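Local structure of mandelate racemase/muconate lactonizing enzyme (Polaromonas sp., 2OG9) at residues A[142-153]-A[325-336]. The protein probably catalyses racemisation or a related proton-abstraction reaction on a carboxylate substrate, as mandelate racemase of the enolase superfamily does. Numbering follows the deposited sequence.
Sequences LGSYRDSVRCYN and AAAYPREPWVEH
The buried guanidinium of Arg-146 is gripped by the turn that follows helix 318-326. Arg-146 NH1 and NH2 both donate to Tyr-328 O, NH1 at 2.8 Å, and that carbonyl lies in the guanidinium plane. Arg-146 NE makes a salt bridge to Glu-331 OE2 at 2.7 Å, reaching the oxygen from above the carboxylate plane; the two planes stand 79° apart. Water 1 links NH2 to the same OE2, while Pro-332 CD covers one guanidinium face and Tyr-145 CB the other. A bend at chi3 (63°) turns the group into this slot, its rotation fixed by bonds along its edge.

Aromatic faces carry much of the remaining packing. Pro-329 CA sits 3.7 Å from the centroid of the Tyr-145 ring, a CH-pi contact. The Arg-150 guanidinium lies over the Trp-333 indole, planes 27° apart, with Arg-150 CZ 3.3 Å from Trp-333 CZ2, and Glu-335 CB packs over a face of the Tyr-152 ring. Among aliphatic groups, Val-149 CG1 meets Val-334 CG2 at 3.7 Å.

Backbone hydrogen bonds join the two segments near both ends: Tyr-145 N donates to Ala-326 O, and the parallel strands pair through Val-334 N to Arg-150 O and Tyr-152 N to Val-334 O. His-336 N reaches Tyr-152 O at 2.8 Å.

Strand 148-152 also pairs with antiparallel strand 354-356, and Asn-153 bonds to Lys-182 of strand 181-184, consistent with first and last strands closing the TIM barrel of an enolase-superfamily protein. Trp-237 meets Tyr-152 and Trp-333 edge-to-face, helix 295-307 packs against Leu-142 and Tyr-328, and Ser-144 OG is hydrogen-bonded to Asp-94 of the second subunit.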
loop_
_atom_site.group_PDB
_atom_site.type_symbol
_atom_site.label_atom_id
_atom_site.label_comp_id
_atom_site.label_asym_id
_atom_site.label_seq_id
_atom_site.Cartn_x
_atom_site.Cartn_y
_atom_site.Cartn_z
ATOM N N LEU A 142 11.448 -29.109 23.051
ATOM C CA LEU A 142 11.099 -28.189 21.973
ATOM C C LEU A 142 11.929 -28.485 20.734
ATOM O O LEU A 142 11.471 -28.283 19.610
ATOM C CB LEU A 142 11.363 -26.750 22.409
ATOM C CG LEU A 142 10.548 -26.197 23.576
ATOM C CD1 LEU A 142 11.037 -24.792 23.894
ATOM C CD2 LEU A 142 9.068 -26.191 23.210
ATOM N N GLY A 143 13.148 -28.975 20.955
ATOM C CA GLY A 143 14.064 -29.263 19.868
ATOM C C GLY A 143 15.049 -28.106 19.850
ATOM O O GLY A 143 14.639 -26.959 19.698
ATOM N N SER A 144 16.339 -28.379 20.010
ATOM C CA SER A 144 17.308 -27.289 20.032
ATOM C C SER A 144 18.190 -27.195 18.796
ATOM O O SER A 144 18.278 -28.128 18.004
ATOM C CB SER A 144 18.193 -27.395 21.279
ATOM O OG SER A 144 19.033 -28.527 21.204
ATOM N N TYR A 145 18.833 -26.043 18.640
ATOM C CA TYR A 145 19.736 -25.791 17.524
ATOM C C TYR A 145 21.162 -25.670 18.033
ATOM O O TYR A 145 22.118 -25.677 17.249
ATOM C CB TYR A 145 19.352 -24.487 16.827
ATOM C CG TYR A 145 18.206 -24.622 15.862
ATOM C CD1 TYR A 145 18.430 -24.988 14.538
ATOM C CD2 TYR A 145 16.891 -24.381 16.268
ATOM C CE1 TYR A 145 17.377 -25.103 13.636
ATOM C CE2 TYR A 145 15.832 -24.498 15.371
ATOM C CZ TYR A 145 16.088 -24.858 14.057
ATOM O OH TYR A 145 15.053 -24.953 13.156
ATOM N N ARG A 146 21.302 -25.559 19.350
ATOM C CA ARG A 146 22.615 -25.401 19.965
ATOM C C ARG A 146 22.607 -25.883 21.412
ATOM O O ARG A 146 21.562 -25.903 22.065
ATOM C CB ARG A 146 23.018 -23.919 19.916
ATOM C CG ARG A 146 22.036 -22.973 20.633
ATOM C CD ARG A 146 22.279 -21.508 20.245
ATOM N NE ARG A 146 22.043 -21.290 18.816
ATOM C CZ ARG A 146 20.839 -21.160 18.261
ATOM N NH1 ARG A 146 19.740 -21.206 19.010
ATOM N NH2 ARG A 146 20.728 -21.010 16.948
ATOM N N ASP A 147 23.776 -26.259 21.918
ATOM C CA ASP A 147 23.869 -26.730 23.295
ATOM C C ASP A 147 24.360 -25.648 24.253
ATOM O O ASP A 147 24.497 -25.884 25.448
ATOM C CB ASP A 147 24.765 -27.968 23.365
ATOM C CG ASP A 147 24.195 -29.134 22.575
ATOM O OD1 ASP A 147 22.966 -29.359 22.650
ATOM O OD2 ASP A 147 24.969 -29.828 21.880
ATOM N N SER A 148 24.614 -24.457 23.722
ATOM C CA SER A 148 25.055 -23.326 24.537
ATOM C C SER A 148 24.627 -22.058 23.801
ATOM O O SER A 148 24.519 -22.066 22.580
ATOM C CB SER A 148 26.576 -23.346 24.736
ATOM O OG SER A 148 27.257 -23.104 23.524
ATOM N N VAL A 149 24.394 -20.981 24.545
ATOM C CA VAL A 149 23.925 -19.720 23.976
ATOM C C VAL A 149 24.817 -18.521 24.315
ATOM O O VAL A 149 25.274 -18.383 25.452
ATOM C CB VAL A 149 22.489 -19.423 24.484
ATOM C CG1 VAL A 149 21.984 -18.109 23.906
ATOM C CG2 VAL A 149 21.552 -20.569 24.097
ATOM N N ARG A 150 25.053 -17.649 23.335
ATOM C CA ARG A 150 25.880 -16.466 23.577
ATOM C C ARG A 150 25.279 -15.705 24.752
ATOM O O ARG A 150 24.064 -15.548 24.835
ATOM C CB ARG A 150 25.914 -15.551 22.346
ATOM C CG ARG A 150 26.397 -16.212 21.059
ATOM C CD ARG A 150 26.836 -15.168 20.035
ATOM N NE ARG A 150 28.084 -14.511 20.428
ATOM C CZ ARG A 150 28.764 -13.664 19.656
ATOM N NH1 ARG A 150 28.321 -13.360 18.442
ATOM N NH2 ARG A 150 29.903 -13.131 20.088
ATOM N N CYS A 151 26.120 -15.242 25.671
ATOM C CA CYS A 151 25.622 -14.505 26.821
ATOM C C CYS A 151 26.390 -13.207 27.026
ATOM O O CYS A 151 27.500 -13.032 26.512
ATOM C CB CYS A 151 25.713 -15.357 28.096
ATOM S SG CYS A 151 27.406 -15.751 28.639
ATOM N N TYR A 152 25.785 -12.305 27.792
ATOM C CA TYR A 152 26.373 -11.011 28.094
ATOM C C TYR A 152 25.857 -10.591 29.458
ATOM O O TYR A 152 24.889 -11.166 29.961
ATOM C CB TYR A 152 25.940 -9.985 27.046
ATOM C CG TYR A 152 24.444 -9.715 27.028
ATOM C CD1 TYR A 152 23.902 -8.630 27.712
ATOM C CD2 TYR A 152 23.575 -10.552 26.331
ATOM C CE1 TYR A 152 22.527 -8.380 27.705
ATOM C CE2 TYR A 152 22.195 -10.313 26.317
ATOM C CZ TYR A 152 21.682 -9.228 27.005
ATOM O OH TYR A 152 20.323 -8.995 27.006
ATOM N N ASN A 153 26.504 -9.600 30.059
ATOM C CA ASN A 153 26.075 -9.102 31.355
ATOM C C ASN A 153 26.418 -7.620 31.498
ATOM O O ASN A 153 27.104 -7.050 30.646
ATOM C CB ASN A 153 26.702 -9.940 32.486
ATOM C CG ASN A 153 28.126 -9.523 32.838
ATOM O OD1 ASN A 153 28.819 -8.865 32.063
ATOM N ND2 ASN A 153 28.573 -9.932 34.024
ATOM N N ALA A 325 15.825 -19.904 24.048
ATOM C CA ALA A 325 16.807 -19.389 23.098
ATOM C C ALA A 325 17.485 -20.527 22.339
ATOM O O ALA A 325 17.805 -20.396 21.157
ATOM C CB ALA A 325 17.857 -18.552 23.827
ATOM N N ALA A 326 17.706 -21.648 23.016
ATOM C CA ALA A 326 18.352 -22.788 22.377
ATOM C C ALA A 326 17.503 -23.319 21.223
ATOM O O ALA A 326 18.024 -23.889 20.267
ATOM C CB ALA A 326 18.585 -23.897 23.402
ATOM N N ALA A 327 16.195 -23.125 21.322
ATOM C CA ALA A 327 15.260 -23.598 20.307
ATOM C C ALA A 327 15.040 -22.653 19.121
ATOM O O ALA A 327 14.320 -23.002 18.191
ATOM C CB ALA A 327 13.909 -23.921 20.967
ATOM N N TYR A 328 15.650 -21.469 19.141
ATOM C CA TYR A 328 15.480 -20.513 18.036
ATOM C C TYR A 328 16.489 -20.826 16.927
ATOM O O TYR A 328 17.662 -21.067 17.200
ATOM C CB TYR A 328 15.683 -19.081 18.543
ATOM C CG TYR A 328 15.131 -18.012 17.620
ATOM C CD1 TYR A 328 13.753 -17.857 17.445
ATOM C CD2 TYR A 328 15.983 -17.151 16.928
ATOM C CE1 TYR A 328 13.236 -16.867 16.597
ATOM C CE2 TYR A 328 15.478 -16.162 16.080
ATOM C CZ TYR A 328 14.104 -16.029 15.920
ATOM O OH TYR A 328 13.607 -15.063 15.068
ATOM N N PRO A 329 16.046 -20.812 15.658
ATOM C CA PRO A 329 16.894 -21.102 14.492
ATOM C C PRO A 329 18.176 -20.281 14.366
ATOM O O PRO A 329 19.231 -20.823 14.040
ATOM C CB PRO A 329 15.951 -20.871 13.309
ATOM C CG PRO A 329 14.588 -21.161 13.892
ATOM C CD PRO A 329 14.670 -20.490 15.233
ATOM N N ARG A 330 18.089 -18.976 14.608
ATOM C CA ARG A 330 19.260 -18.106 14.492
ATOM C C ARG A 330 19.918 -17.820 15.839
ATOM O O ARG A 330 19.241 -17.732 16.858
ATOM C CB ARG A 330 18.873 -16.790 13.813
ATOM C CG ARG A 330 18.600 -16.920 12.320
ATOM C CD ARG A 330 18.240 -15.572 11.717
ATOM N NE ARG A 330 16.853 -15.206 11.976
ATOM C CZ ARG A 330 15.811 -15.759 11.364
ATOM N NH1 ARG A 330 16.000 -16.706 10.457
ATOM N NH2 ARG A 330 14.578 -15.364 11.652
ATOM N N GLU A 331 21.240 -17.661 15.827
ATOM C CA GLU A 331 22.007 -17.408 17.047
ATOM C C GLU A 331 21.484 -16.267 17.912
ATOM O O GLU A 331 21.605 -15.096 17.555
ATOM C CB GLU A 331 23.480 -17.137 16.703
ATOM C CG GLU A 331 24.285 -18.378 16.338
ATOM C CD GLU A 331 24.474 -19.324 17.517
ATOM O OE1 GLU A 331 24.924 -18.858 18.584
ATOM O OE2 GLU A 331 24.181 -20.535 17.374
ATOM N N PRO A 332 20.899 -16.598 19.073
ATOM C CA PRO A 332 20.369 -15.577 19.978
ATOM C C PRO A 332 21.401 -15.129 21.017
ATOM O O PRO A 332 22.540 -15.611 21.036
ATOM C CB PRO A 332 19.189 -16.287 20.627
ATOM C CG PRO A 332 19.730 -17.681 20.798
ATOM C CD PRO A 332 20.450 -17.946 19.481
ATOM N N TRP A 333 20.991 -14.184 21.856
ATOM C CA TRP A 333 21.814 -13.683 22.953
ATOM C C TRP A 333 20.928 -13.751 24.195
ATOM O O TRP A 333 19.738 -13.450 24.120
ATOM C CB TRP A 333 22.220 -12.217 22.753
ATOM C CG TRP A 333 23.371 -11.960 21.819
ATOM C CD1 TRP A 333 23.302 -11.708 20.477
ATOM C CD2 TRP A 333 24.754 -11.843 22.179
ATOM N NE1 TRP A 333 24.556 -11.432 19.982
ATOM C CE2 TRP A 333 25.466 -11.508 21.003
ATOM C CE3 TRP A 333 25.461 -11.984 23.382
ATOM C CZ2 TRP A 333 26.855 -11.311 20.996
ATOM C CZ3 TRP A 333 26.843 -11.788 23.375
ATOM C CH2 TRP A 333 27.523 -11.454 22.187
ATOM N N VAL A 334 21.497 -14.156 25.326
ATOM C CA VAL A 334 20.755 -14.216 26.582
ATOM C C VAL A 334 21.586 -13.516 27.648
ATOM O O VAL A 334 22.811 -13.692 27.697
ATOM C CB VAL A 334 20.493 -15.681 27.027
ATOM C CG1 VAL A 334 19.898 -15.691 28.426
ATOM C CG2 VAL A 334 19.539 -16.362 26.055
ATOM N N GLU A 335 20.938 -12.722 28.495
ATOM C CA GLU A 335 21.642 -12.005 29.557
ATOM C C GLU A 335 21.887 -12.889 30.766
ATOM O O GLU A 335 20.963 -13.564 31.249
ATOM C CB GLU A 335 20.839 -10.757 29.985
ATOM C CG GLU A 335 21.440 -10.054 31.191
ATOM C CD GLU A 335 20.723 -8.773 31.533
ATOM O OE1 GLU A 335 19.476 -8.767 31.470
ATOM O OE2 GLU A 335 21.396 -7.780 31.876
ATOM N N HIS A 336 23.137 -12.917 31.212
ATOM C CA HIS A 336 23.487 -13.684 32.387
ATOM C C HIS A 336 23.433 -12.789 33.592
ATOM O O HIS A 336 24.354 -11.995 33.834
ATOM C CB HIS A 336 24.910 -14.265 32.325
ATOM C CG HIS A 336 25.354 -14.890 33.610
ATOM N ND1 HIS A 336 25.687 -14.150 34.725
ATOM C CD2 HIS A 336 25.526 -16.188 33.950
ATOM C CE1 HIS A 336 26.055 -14.969 35.692
ATOM N NE2 HIS A 336 25.968 -16.210 35.248
HETATM O O HOH W 1 22.963 -21.280 15.145
HETATM O O HOH W 2 23.624 -18.134 20.808
HETATM O O HOH W 3 18.893 -11.127 25.811
HETATM O O HOH W 4 26.441 -11.615 35.520
#